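Local coordinates for putative type VI secretion protein (Escherichia coli, PDB 6SK0), which forms the trimeric VgrG spike at the tip of the type VI secretion system and loads and inhibits a phospholipase effector, at the interface of chains A and B. Residues are numbered along the deposited sequence; one frame, centred on the assembly and turned at random. Chains: chain A/B, Putative type VI secretion protein.

Contact 1: the interface of chains A and B. Residues chain A 738, 743, 745; chain B 734-736, 745-747.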
# COMPACT_ATOMS: atom_id res chain seq x y z
N LEU A 738 -43.43 1.74 -19.09
CA LEU A 738 -43.21 1.17 -20.41
C LEU A 738 -43.00 -0.32 -20.21
O LEU A 738 -41.99 -0.73 -19.63
CB LEU A 738 -42.02 1.81 -21.10
CG LEU A 738 -42.17 3.17 -21.77
CD1 LEU A 738 -42.39 4.25 -20.75
CD2 LEU A 738 -40.93 3.48 -22.60
N ILE A 743 -47.48 1.86 -23.22
CA ILE A 743 -47.11 2.97 -22.36
C ILE A 743 -48.31 3.27 -21.48
O ILE A 743 -49.42 3.46 -21.98
CB ILE A 743 -46.70 4.21 -23.16
CG1 ILE A 743 -45.59 3.86 -24.15
CG2 ILE A 743 -46.28 5.31 -22.23
CD1 ILE A 743 -45.16 5.01 -25.01
N LEU A 745 -49.54 5.83 -18.42
CA LEU A 745 -49.38 7.01 -17.58
C LEU A 745 -50.51 6.97 -16.57
O LEU A 745 -51.67 7.21 -16.90
CB LEU A 745 -49.42 8.29 -18.40
CG LEU A 745 -48.19 8.66 -19.20
CD1 LEU A 745 -48.16 7.88 -20.49
CD2 LEU A 745 -48.20 10.13 -19.48
N ALA B 734 -41.86 0.07 -26.92
CA ALA B 734 -42.36 1.37 -26.50
C ALA B 734 -41.20 2.31 -26.22
O ALA B 734 -40.11 1.90 -25.81
CB ALA B 734 -43.22 1.23 -25.25
N TYR B 735 -41.43 3.59 -26.47
CA TYR B 735 -40.42 4.58 -26.15
C TYR B 735 -41.06 5.92 -25.87
O TYR B 735 -42.15 6.23 -26.35
CB TYR B 735 -39.38 4.72 -27.26
CG TYR B 735 -39.93 5.33 -28.51
CD1 TYR B 735 -40.49 4.53 -29.49
CD2 TYR B 735 -39.91 6.70 -28.72
CE1 TYR B 735 -41.00 5.07 -30.63
CE2 TYR B 735 -40.43 7.25 -29.86
CZ TYR B 735 -40.97 6.43 -30.81
OH TYR B 735 -41.49 6.97 -31.96
N ILE B 736 -40.37 6.72 -25.07
CA ILE B 736 -40.67 8.13 -24.89
C ILE B 736 -39.41 8.89 -25.26
O ILE B 736 -38.34 8.65 -24.69
CB ILE B 736 -41.10 8.45 -23.46
CG1 ILE B 736 -42.38 7.69 -23.12
CG2 ILE B 736 -41.30 9.93 -23.29
CD1 ILE B 736 -42.84 7.88 -21.73
N LEU B 745 -44.26 9.82 -27.80
CA LEU B 745 -44.59 8.57 -27.13
C LEU B 745 -44.96 7.58 -28.22
O LEU B 745 -46.02 7.69 -28.83
CB LEU B 745 -45.73 8.75 -26.14
CG LEU B 745 -45.41 9.41 -24.80
CD1 LEU B 745 -45.38 10.90 -24.96
CD2 LEU B 745 -46.46 9.01 -23.80
N GLY B 746 -44.07 6.65 -28.48
CA GLY B 746 -44.33 5.65 -29.49
C GLY B 746 -44.36 4.27 -28.90
O GLY B 746 -43.50 3.92 -28.08
N CYS B 747 -45.33 3.47 -29.30
CA CYS B 747 -45.40 2.09 -28.86
C CYS B 747 -46.20 1.29 -29.87
O CYS B 747 -47.10 1.83 -30.51
CB CYS B 747 -46.01 1.97 -27.46
SG CYS B 747 -47.76 2.29 -27.34
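A:Ile743, on strand 742-746 of one chain, packs against B:Ala734, B:Leu745 and B:Cys747 of its neighbour, and its path shows how one branched side chain can engage several partners in the interior of a trimeric spike. At CB the chain forks. The short branch, CG2, turns toward a methyl of B:Leu745, CD2, at 4.0 Å. The long branch sets off with CG1 anti to the carbonyl carbon (chi1 -54°), which sets CG1 against both the methyl CB of B:Ala734, 3.7 Å away, and the CB methylene of B:Cys747. An extended second torsion of 178° then carries CD1 on to the partner's backbone, where it lies 3.5 Å from the carbonyl O of B:Tyr735 and also near the O of B:Gly746. The phenol of B:Tyr735 plays another part, since its ring lies over the backbone N of B:Gly746 in its own chain. On the flanks, A:Leu738 divides its two methyls: CD2 touches the CA of B:Tyr735, while CD1 meets the tip of B:Ile736 at an oblique angle. The same residue of the two chains also meets, A:Leu745 CD1 lying 3.9 Å from B:Leu745 CD2.

Contact 2: the interface of chains A and B. Residues chain A 694-697, 702; chain B 703-705.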
# COMPACT_ATOMS: atom_id res chain seq x y z
N ASN A 694 -17.93 3.50 -17.09
CA ASN A 694 -18.75 2.31 -17.24
C ASN A 694 -19.00 1.70 -15.87
O ASN A 694 -18.06 1.31 -15.18
CB ASN A 694 -18.08 1.30 -18.18
CG ASN A 694 -18.96 0.10 -18.44
OD1 ASN A 694 -18.48 -1.02 -18.49
ND2 ASN A 694 -20.25 0.35 -18.61
N ILE A 695 -20.27 1.64 -15.49
CA ILE A 695 -20.69 1.08 -14.22
C ILE A 695 -21.65 -0.06 -14.53
O ILE A 695 -22.71 0.15 -15.12
CB ILE A 695 -21.35 2.13 -13.32
CG1 ILE A 695 -20.40 3.30 -13.11
CG2 ILE A 695 -21.79 1.52 -12.01
CD1 ILE A 695 -21.02 4.47 -12.46
N GLN A 696 -21.28 -1.28 -14.13
CA GLN A 696 -22.04 -2.46 -14.49
C GLN A 696 -22.21 -3.39 -13.30
O GLN A 696 -21.24 -3.74 -12.63
CB GLN A 696 -21.36 -3.25 -15.60
CG GLN A 696 -21.20 -2.53 -16.88
CD GLN A 696 -20.80 -3.47 -17.98
OE1 GLN A 696 -21.40 -4.52 -18.15
NE2 GLN A 696 -19.78 -3.10 -18.73
N ALA A 697 -23.46 -3.79 -13.06
CA ALA A 697 -23.75 -5.04 -12.37
C ALA A 697 -23.94 -6.08 -13.46
O ALA A 697 -25.04 -6.27 -13.98
CB ALA A 697 -24.98 -4.89 -11.48
N LEU A 702 -28.41 -3.34 -10.13
CA LEU A 702 -27.75 -2.10 -9.81
C LEU A 702 -28.76 -1.18 -9.14
O LEU A 702 -29.87 -0.99 -9.65
CB LEU A 702 -27.16 -1.43 -11.05
CG LEU A 702 -26.34 -0.18 -10.76
CD1 LEU A 702 -25.13 -0.10 -11.67
CD2 LEU A 702 -27.19 1.08 -10.86
N SER B 703 -21.92 5.09 -19.06
CA SER B 703 -22.81 3.96 -19.21
C SER B 703 -22.99 3.29 -17.86
O SER B 703 -22.01 2.97 -17.18
CB SER B 703 -22.27 2.97 -20.25
OG SER B 703 -22.97 1.75 -20.19
N MET B 704 -24.24 3.13 -17.45
CA MET B 704 -24.58 2.47 -16.21
C MET B 704 -25.59 1.38 -16.54
O MET B 704 -26.68 1.67 -17.02
CB MET B 704 -25.14 3.46 -15.19
CG MET B 704 -25.95 2.83 -14.11
SD MET B 704 -26.29 3.98 -12.77
CE MET B 704 -24.83 3.71 -11.82
N SER B 705 -25.21 0.14 -16.31
CA SER B 705 -26.06 -0.97 -16.71
C SER B 705 -26.07 -2.04 -15.64
O SER B 705 -25.13 -2.20 -14.86
CB SER B 705 -25.61 -1.57 -18.05
OG SER B 705 -24.31 -2.11 -17.96
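A:Ile695 is hydrogen-bonded to B:Ser703 and B:Ser705 in a short parallel beta pairing, where backbone bonds set the register and side chains of very different character cover its two faces. The amide N of A:Ile695 gives a hydrogen bond of 2.8 Å to the carbonyl O of B:Ser703, and the O of A:Ile695 accepts one of equal length from the N of B:Ser705. The ladder continues as A:Ala697 N donates to B:Ser705 O at 2.9 Å. One face is packed closely. B:Met704 bends at its third torsion (chi3 -87°), turning its terminal methyl CE back toward A:Ile695, whose CG2 lies 3.7 Å from it. The thioether SD rests 3.6 Å from CD2 of A:Leu702, whose side chain crosses the methionine at about a right angle. The other face is polar and looser. Here the OG of B:Ser705 sits beside the aliphatic CG of A:Gln696, and the amide ND2 of A:Asn694 makes a weak hydrogen bond of 3.5 Å to B:Ser703 O. Within chain A, the amide of A:Gln696 donates in its own plane to a lone pair of A:Asn694 OD1, tying the two side chains together on this face. In the fold, strand 693-697 of chain A pairs with strand 702-706 of chain B, in keeping with the interwound beta-structured shaft of VgrG spikes.

Contact 3: the interface of chains A and B. Residues chain A 717-719; chain B 723, 725-727.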
# COMPACT_ATOMS: atom_id res chain seq x y z
N GLY A 717 -24.86 15.54 -24.89
CA GLY A 717 -25.28 14.40 -25.67
C GLY A 717 -26.68 13.95 -25.27
O GLY A 717 -27.51 14.73 -24.83
N LYS A 718 -26.90 12.66 -25.43
CA LYS A 718 -28.19 12.04 -25.18
C LYS A 718 -28.20 11.30 -23.86
O LYS A 718 -27.16 10.86 -23.36
CB LYS A 718 -28.55 11.06 -26.30
CG LYS A 718 -28.37 11.62 -27.67
CD LYS A 718 -28.72 10.58 -28.70
CE LYS A 718 -28.67 11.15 -30.10
NZ LYS A 718 -28.87 10.08 -31.12
N VAL A 719 -29.39 11.18 -23.29
CA VAL A 719 -29.65 10.28 -22.19
C VAL A 719 -30.59 9.20 -22.70
O VAL A 719 -31.68 9.50 -23.19
CB VAL A 719 -30.25 11.01 -20.98
CG1 VAL A 719 -30.62 10.01 -19.91
CG2 VAL A 719 -29.29 12.04 -20.45
N ALA B 723 -31.16 15.73 -20.66
CA ALA B 723 -30.31 15.52 -21.81
C ALA B 723 -30.21 16.82 -22.57
O ALA B 723 -31.10 17.67 -22.51
CB ALA B 723 -30.84 14.41 -22.72
N GLN B 725 -29.33 16.77 -26.07
CA GLN B 725 -29.76 16.49 -27.42
C GLN B 725 -31.05 15.70 -27.48
O GLN B 725 -31.93 16.02 -28.28
CB GLN B 725 -28.67 15.72 -28.16
CG GLN B 725 -27.42 16.51 -28.40
CD GLN B 725 -26.40 15.74 -29.18
OE1 GLN B 725 -25.74 16.28 -30.06
NE2 GLN B 725 -26.26 14.46 -28.87
N GLU B 726 -31.18 14.67 -26.66
CA GLU B 726 -32.27 13.73 -26.82
C GLU B 726 -32.36 12.87 -25.57
O GLU B 726 -31.37 12.27 -25.16
CB GLU B 726 -32.03 12.87 -28.07
CG GLU B 726 -33.03 11.79 -28.35
CD GLU B 726 -32.88 11.23 -29.76
OE1 GLU B 726 -31.87 10.55 -30.03
OE2 GLU B 726 -33.77 11.47 -30.60
N LEU B 727 -33.54 12.82 -24.98
CA LEU B 727 -33.81 11.95 -23.85
C LEU B 727 -34.74 10.85 -24.33
O LEU B 727 -35.85 11.12 -24.78
CB LEU B 727 -34.42 12.73 -22.69
CG LEU B 727 -34.33 12.09 -21.30
CD1 LEU B 727 -34.42 13.15 -20.22
CD2 LEU B 727 -35.42 11.07 -21.11
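This is a parallel beta interface between two copies of the spike protein, in which A:Lys718 and A:Val719 pair with B:Glu726 and B:Leu727 and help to bind the chains into one continuous shaft. The backbone link at one end runs from the amide N of B:Gln725 to the carbonyl O of A:Gly717, 3.0 Å apart. Further along, A:Val719 N gives a 2.9 Å hydrogen bond to the O of B:Glu726. On one side of the paired strands A:Val719 turns its CG2 methyl to B:Ala723, 3.6 Å from the alanine CB, an apolar contact that brings in strand 718-723 of chain B. The opposite side carries charge. A:Lys718 and B:Glu726 run alongside each other and point the same way, the lysine extended beyond CG and the glutamate starting with CG anti to its backbone N (chi1 177°). Their aliphatic stems touch through A:Lys718 CG and B:Glu726 CB, 3.9 Å apart. The amide NE2 of B:Gln725 also lies near the lysine CG. OE1 of the B:Glu726 carboxylate lies alongside the outer end of the lysine, near CD and CE, and 3.2 Å from the side-chain amine NZ of A:Lys718, a salt bridge whose hydrogen bond is weak.

Contact 3 comes between the other two in sequence but lies off the line joining them, in the C-terminal part of the modelled shaft: it is about 18 Å from contact 2 and about 17 Å from contact 1, and contacts 1 and 2 are about 24 Å apart, measured between C-alpha centres. No residue is shared, and each uses different strands, from 693-697 and 702-706 through 718-723 and 726-731 to 734-739 and 742-746. Contacts 2 and 3 combine parallel strand pairing with apolar packing, through which the residues of contact 1 meet. Repeated around the three chains, such contacts would probably stiffen the spike along its length.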